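Local coordinates for putative cell adhesion protein (Parabacteroides distasonis, PDB 3LIU), which probably serves as a fimbrial subunit of the FimA/Mfa1 family, one of the building blocks of adhesive pili on the bacterial surface, at residues A[20-25]-A[70-74]; A[125-129]-A[169-175]. The contacts are given in a common frame with arbitrary orientation. Where two conformers were deposited one is given. Residue numbers count along the deposited sequence, not the author numbering.

Interaction 1: residues A[20-25]-A[70-74]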
loop_
_atom_site.group_PDB
_atom_site.type_symbol
_atom_site.label_atom_id
_atom_site.label_comp_id
_atom_site.label_asym_id
_atom_site.label_seq_id
_atom_site.Cartn_x
_atom_site.Cartn_y
_atom_site.Cartn_z
ATOM N N ALA A 20 16.309 18.396 16.355
ATOM C CA ALA A 20 15.126 18.832 15.616
ATOM C C ALA A 20 15.261 18.314 14.195
ATOM O O ALA A 20 16.369 18.203 13.648
ATOM C CB ALA A 20 14.968 20.341 15.637
ATOM N N LEU A 21 14.134 17.996 13.592
ATOM C CA LEU A 21 14.146 17.237 12.335
ATOM C C LEU A 21 13.089 17.811 11.398
ATOM O O LEU A 21 12.011 18.116 11.844
ATOM C CB LEU A 21 13.941 15.736 12.637
ATOM C CG LEU A 21 14.089 14.735 11.492
ATOM C CD1 LEU A 21 14.646 13.404 11.994
ATOM C CD2 LEU A 21 12.776 14.541 10.727
ATOM N N ALA A 22 13.424 18.015 10.119
ATOM C CA ALA A 22 12.473 18.511 9.128
ATOM C C ALA A 22 12.233 17.468 8.029
ATOM O O ALA A 22 13.204 16.843 7.531
ATOM C CB ALA A 22 12.956 19.814 8.559
ATOM N N ILE A 23 10.957 17.228 7.685
ATOM C CA ILE A 23 10.615 16.284 6.575
ATOM C C ILE A 23 10.050 16.995 5.347
ATOM O O ILE A 23 9.429 18.083 5.450
ATOM C CB ILE A 23 9.644 15.158 7.038
ATOM C CG1 ILE A 23 8.253 15.724 7.373
ATOM C CG2 ILE A 23 10.239 14.436 8.287
ATOM C CD1 ILE A 23 7.288 15.887 6.188
ATOM N N LYS A 24 10.285 16.411 4.181
ATOM C CA LYS A 24 9.753 16.953 2.941
ATOM C C LYS A 24 8.280 16.596 2.827
ATOM O O LYS A 24 7.903 15.453 3.071
ATOM C CB LYS A 24 10.501 16.385 1.748
ATOM C CG LYS A 24 10.196 17.073 0.432
ATOM C CD LYS A 24 10.601 16.168 -0.759
ATOM C CE LYS A 24 12.112 16.133 -0.950
ATOM N NZ LYS A 24 12.567 14.941 -1.726
ATOM N N SER A 25 7.452 17.574 2.453
ATOM C CA SER A 25 5.992 17.410 2.454
ATOM C C SER A 25 5.394 17.840 1.108
ATOM O O SER A 25 5.817 18.860 0.542
ATOM C CB SER A 25 5.372 18.252 3.592
ATOM O OG SER A 25 4.167 17.671 4.065
ATOM N N GLY A 70 6.727 24.549 2.847
ATOM C CA GLY A 70 6.203 23.205 2.559
ATOM C C GLY A 70 6.946 22.015 3.195
ATOM O O GLY A 70 6.813 20.873 2.733
ATOM N N THR A 71 7.734 22.267 4.226
ATOM C CA THR A 71 8.302 21.188 5.047
ATOM C C THR A 71 7.517 21.147 6.352
ATOM O O THR A 71 6.792 22.101 6.683
ATOM C CB THR A 71 9.781 21.433 5.389
ATOM O OG1 THR A 71 9.922 22.633 6.175
ATOM C CG2 THR A 71 10.587 21.564 4.141
ATOM N N LYS A 72 7.634 20.045 7.087
ATOM C CA LYS A 72 7.086 19.995 8.438
ATOM C C LYS A 72 8.174 19.570 9.384
ATOM O O LYS A 72 9.073 18.842 8.981
ATOM C CB LYS A 72 5.928 19.022 8.499
ATOM C CG LYS A 72 4.787 19.392 7.566
ATOM C CD LYS A 72 3.538 18.679 7.958
ATOM C CE LYS A 72 2.419 19.640 8.188
ATOM N NZ LYS A 72 1.228 18.892 8.657
ATOM N N ASP A 73 8.083 20.025 10.634
ATOM C CA ASP A 73 9.155 19.865 11.625
ATOM C C ASP A 73 8.654 19.103 12.836
ATOM O O ASP A 73 7.455 19.148 13.160
ATOM C CB ASP A 73 9.636 21.270 12.095
ATOM C CG ASP A 73 10.173 22.118 10.930
ATOM O OD1 ASP A 73 10.884 21.544 10.069
ATOM O OD2 ASP A 73 9.848 23.323 10.828
ATOM N N VAL A 74 9.581 18.426 13.510
ATOM C CA VAL A 74 9.347 17.920 14.864
ATOM C C VAL A 74 10.291 18.690 15.769
ATOM O O VAL A 74 11.496 18.698 15.544
ATOM C CB VAL A 74 9.570 16.388 14.975
ATOM C CG1 VAL A 74 10.974 16.003 14.558
ATOM C CG2 VAL A 74 9.284 15.902 16.384
#

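Interaction 2: residues A[125-129]-A[169-175]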
loop_
_atom_site.group_PDB
_atom_site.type_symbol
_atom_site.label_atom_id
_atom_site.label_comp_id
_atom_site.label_asym_id
_atom_site.label_seq_id
_atom_site.Cartn_x
_atom_site.Cartn_y
_atom_site.Cartn_z
ATOM N N LEU A 125 -1.958 8.458 6.002
ATOM C CA LEU A 125 -1.393 7.180 5.586
ATOM C C LEU A 125 -0.018 7.015 6.220
ATOM O O LEU A 125 0.749 7.972 6.327
ATOM C CB LEU A 125 -1.273 7.128 4.063
ATOM C CG LEU A 125 -2.605 7.258 3.328
ATOM C CD1 LEU A 125 -2.392 7.226 1.856
ATOM C CD2 LEU A 125 -3.538 6.099 3.755
ATOM N N THR A 126 0.300 5.809 6.659
ATOM C CA THR A 126 1.587 5.602 7.283
ATOM C C THR A 126 2.688 5.775 6.233
ATOM O O THR A 126 2.609 5.206 5.148
ATOM C CB THR A 126 1.732 4.205 7.905
ATOM O OG1 THR A 126 0.549 3.867 8.655
ATOM C CG2 THR A 126 2.981 4.192 8.835
HETATM N N MSE A 127 3.718 6.544 6.555
HETATM C CA MSE A 127 4.880 6.730 5.657
HETATM C C MSE A 127 6.163 6.602 6.479
HETATM O O MSE A 127 6.149 6.874 7.678
HETATM C CB MSE A 127 4.876 8.155 5.056
HETATM C CG MSE A 127 3.627 8.551 4.360
HETATM SE SE MSE A 127 3.412 10.470 4.432
HETATM C CE MSE A 127 1.610 10.556 3.645
ATOM N N SER A 128 7.268 6.258 5.839
ATOM C CA SER A 128 8.552 6.205 6.525
ATOM C C SER A 128 9.695 6.718 5.688
ATOM O O SER A 128 9.642 6.679 4.487
ATOM C CB SER A 128 8.911 4.782 6.922
ATOM O OG SER A 128 8.736 3.896 5.834
ATOM N N SER A 129 10.733 7.169 6.378
ATOM C CA SER A 129 12.024 7.490 5.794
ATOM C C SER A 129 12.888 6.255 5.738
ATOM O O SER A 129 12.531 5.219 6.270
ATOM C CB SER A 129 12.718 8.533 6.665
ATOM O OG SER A 129 13.259 7.963 7.861
ATOM N N VAL A 169 13.928 15.579 5.084
ATOM C CA VAL A 169 13.922 14.111 4.979
ATOM C C VAL A 169 12.711 13.645 4.185
ATOM O O VAL A 169 11.580 13.972 4.544
ATOM C CB VAL A 169 13.917 13.422 6.335
ATOM C CG1 VAL A 169 14.109 11.880 6.160
ATOM C CG2 VAL A 169 15.002 14.050 7.203
ATOM N N PRO A 170 12.945 12.928 3.065
ATOM C CA PRO A 170 11.804 12.394 2.298
ATOM C C PRO A 170 11.151 11.228 3.013
ATOM O O PRO A 170 11.823 10.479 3.735
ATOM C CB PRO A 170 12.420 11.931 0.955
ATOM C CG PRO A 170 13.858 11.943 1.117
ATOM C CD PRO A 170 14.237 12.545 2.476
ATOM N N LEU A 171 9.839 11.131 2.865
ATOM C CA LEU A 171 9.056 10.021 3.406
ATOM C C LEU A 171 8.433 9.289 2.244
ATOM O O LEU A 171 8.078 9.917 1.261
ATOM C CB LEU A 171 7.985 10.511 4.377
ATOM C CG LEU A 171 8.423 11.337 5.588
ATOM C CD1 LEU A 171 7.178 11.723 6.430
ATOM C CD2 LEU A 171 9.524 10.646 6.407
ATOM N N VAL A 172 8.330 7.962 2.350
ATOM C CA VAL A 172 7.681 7.144 1.353
ATOM C C VAL A 172 6.516 6.398 1.959
ATOM O O VAL A 172 6.662 5.763 2.992
ATOM C CB VAL A 172 8.655 6.147 0.705
ATOM C CG1 VAL A 172 7.908 5.295 -0.366
ATOM C CG2 VAL A 172 9.817 6.892 0.099
ATOM N N ARG A 173 5.364 6.465 1.304
ATOM C CA ARG A 173 4.160 5.807 1.826
ATOM C C ARG A 173 4.383 4.311 1.995
ATOM O O ARG A 173 5.136 3.708 1.258
ATOM C CB ARG A 173 2.958 6.028 0.921
ATOM C CG ARG A 173 2.478 7.464 0.814
ATOM C CD ARG A 173 1.260 7.542 -0.120
ATOM N NE ARG A 173 0.832 8.915 -0.428
ATOM C CZ ARG A 173 1.415 9.737 -1.313
ATOM N NH1 ARG A 173 2.480 9.373 -1.973
ATOM N NH2 ARG A 173 0.928 10.958 -1.533
ATOM N N ASP A 174 3.694 3.733 2.972
ATOM C CA ASP A 174 3.762 2.321 3.251
ATOM C C ASP A 174 2.607 1.566 2.530
ATOM O O ASP A 174 2.525 0.355 2.625
ATOM C CB ASP A 174 3.695 2.080 4.774
ATOM C CG ASP A 174 5.030 2.359 5.512
ATOM O OD1 ASP A 174 6.022 2.830 4.918
ATOM O OD2 ASP A 174 5.085 2.073 6.738
ATOM N N VAL A 175 1.715 2.272 1.819
ATOM C CA VAL A 175 0.620 1.647 1.111
ATOM C C VAL A 175 0.803 1.870 -0.417
ATOM O O VAL A 175 1.572 2.740 -0.835
ATOM C CB VAL A 175 -0.788 2.180 1.546
ATOM C CG1 VAL A 175 -1.157 1.732 2.965
ATOM C CG2 VAL A 175 -0.848 3.692 1.426
#

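Interaction 1: residues A[20-25]-A[70-74]
Four backbone hydrogen bonds between residues 20-24 and 71-74 form two antiparallel hydrogen-bonded pairs. In the Ile23-Lys72 pair, Ile23 N lies 2.8 Å from Lys72 O and Lys72 N 3.1 Å from Ile23 O; in the Leu21-Val74 pair, Val74 N reaches Leu21 O at 3.0 Å, while the return bond from Leu21 N to Val74 O, at 3.4 Å, is weak. Between them, the non-hydrogen-bonded pair Ala22-Asp73 draws the CA atoms to 4.4 Å and lets Asp73 CA approach Leu21 O and Ala22 CA approach Lys72 O, both at 3.4 Å, as CA-H...O contacts. Pairing frays where the strand 20-24 ends: Ser25 N to Gly70 O is a weak, bent bond of 3.4 Å, and Gly70 sits in a left-handed conformation just before its strand begins. Side chains alternate between the two faces. Leu21, Ile23, Lys72 and Val74 share one face, where Leu21 CB packs on Val74 CG1 at 3.5 Å, Leu21 reaches Val86 and Val88 of strand 82-90, and Ile23 reaches Val88. The Lys72 side chain leads away from strand 20-24, its NZ bonding to Val43 O. On the other face Asp73 turns its carboxylate over Ala22, with OD1 3.1 Å from Ala22 CB, while OD2 is held by Asn67; Tyr146 covers Ala20, Ala22 and Asp73. Strand 16-24, flanked also by the parallel strand 141-144, thus joins strand 71-80 in an antiparallel pairing within the beta-sandwich-like, transthyretin-related domain of FimA-type fimbrillins.

Interaction 2: residues A[125-129]-A[169-175]
Met127, a selenomethionine, covers its antiparallel partner Arg173 with an extended side chain: chi1 is m, chi2 and chi3 are t, and CG rests 3.9 Å from Arg173 CG. Both side chains rise from the same face of the pairing, at a non-hydrogen-bonded position whose CA atoms are 4.0 Å apart. Arg173 is likewise m at chi1 and t at chi2 and chi3, which carries its guanidinium out to Asp40, Asn357 and the carbonyl of Trp392; Leu125 CD1 lies at the edge of that group, near its plane. Leu125, in its mt rotamer, also sets CD1 3.9 Å from Val175 CG2. At the other end the mt rotamer of Leu171 directs CD2 to 3.8 Å from Ser129 CB, while Leu171 CB touches Met127 CB at 4.0 Å. Ser128, with chi1 p, projects from the opposite face; its OG bonds to Val214 O and lies 3.1 Å from Asp174 OD1. Asp174, m at chi1, makes a salt bridge to Arg356, and its OD2 touches Thr126 CG2 at 3.6 Å. Backbone bonds fix the register: Ser128 N to Val172 O at 3.0 Å, Val172 N to Ser128 O at 2.8 Å, and Asp174 N to Thr126 O at 2.8 Å. Met127 and Ser129 also bond through their backbones to Ala90 and Val88 of strand 82-90, so residues 127-129 are an inner part of the sheet. The arrangement is a buried antiparallel beta pairing between strands 127-136 and 172-185, at the start of both in the FimA-type fold.

Overall arrangement
Both interactions are antiparallel pairings in the same mixed sheet, about 13 Å apart between centres. They meet directly: Val169 O and N lie 2.8 Å from Lys24 N and Ala22 O, respectively, probable hydrogen bonds that join residues 20-25 to the approach to strand 172-185. Strand 82-90 links them too, packing against Leu21 and Ile23 and pairing with residues 127-129. Interaction 1 is partly buried, with Leu21, Ile23 and Val74 packed on one face, while the partly exposed Lys72 and Asp73 find their polar partners, Val43 O and Asn67, outside the pairing. Interaction 2, largely buried and nearer the chain's centre, has fewer interstrand backbone bonds but encloses charged groups, satisfied by salt bridges Arg173-Asp40 and Asp174-Arg356.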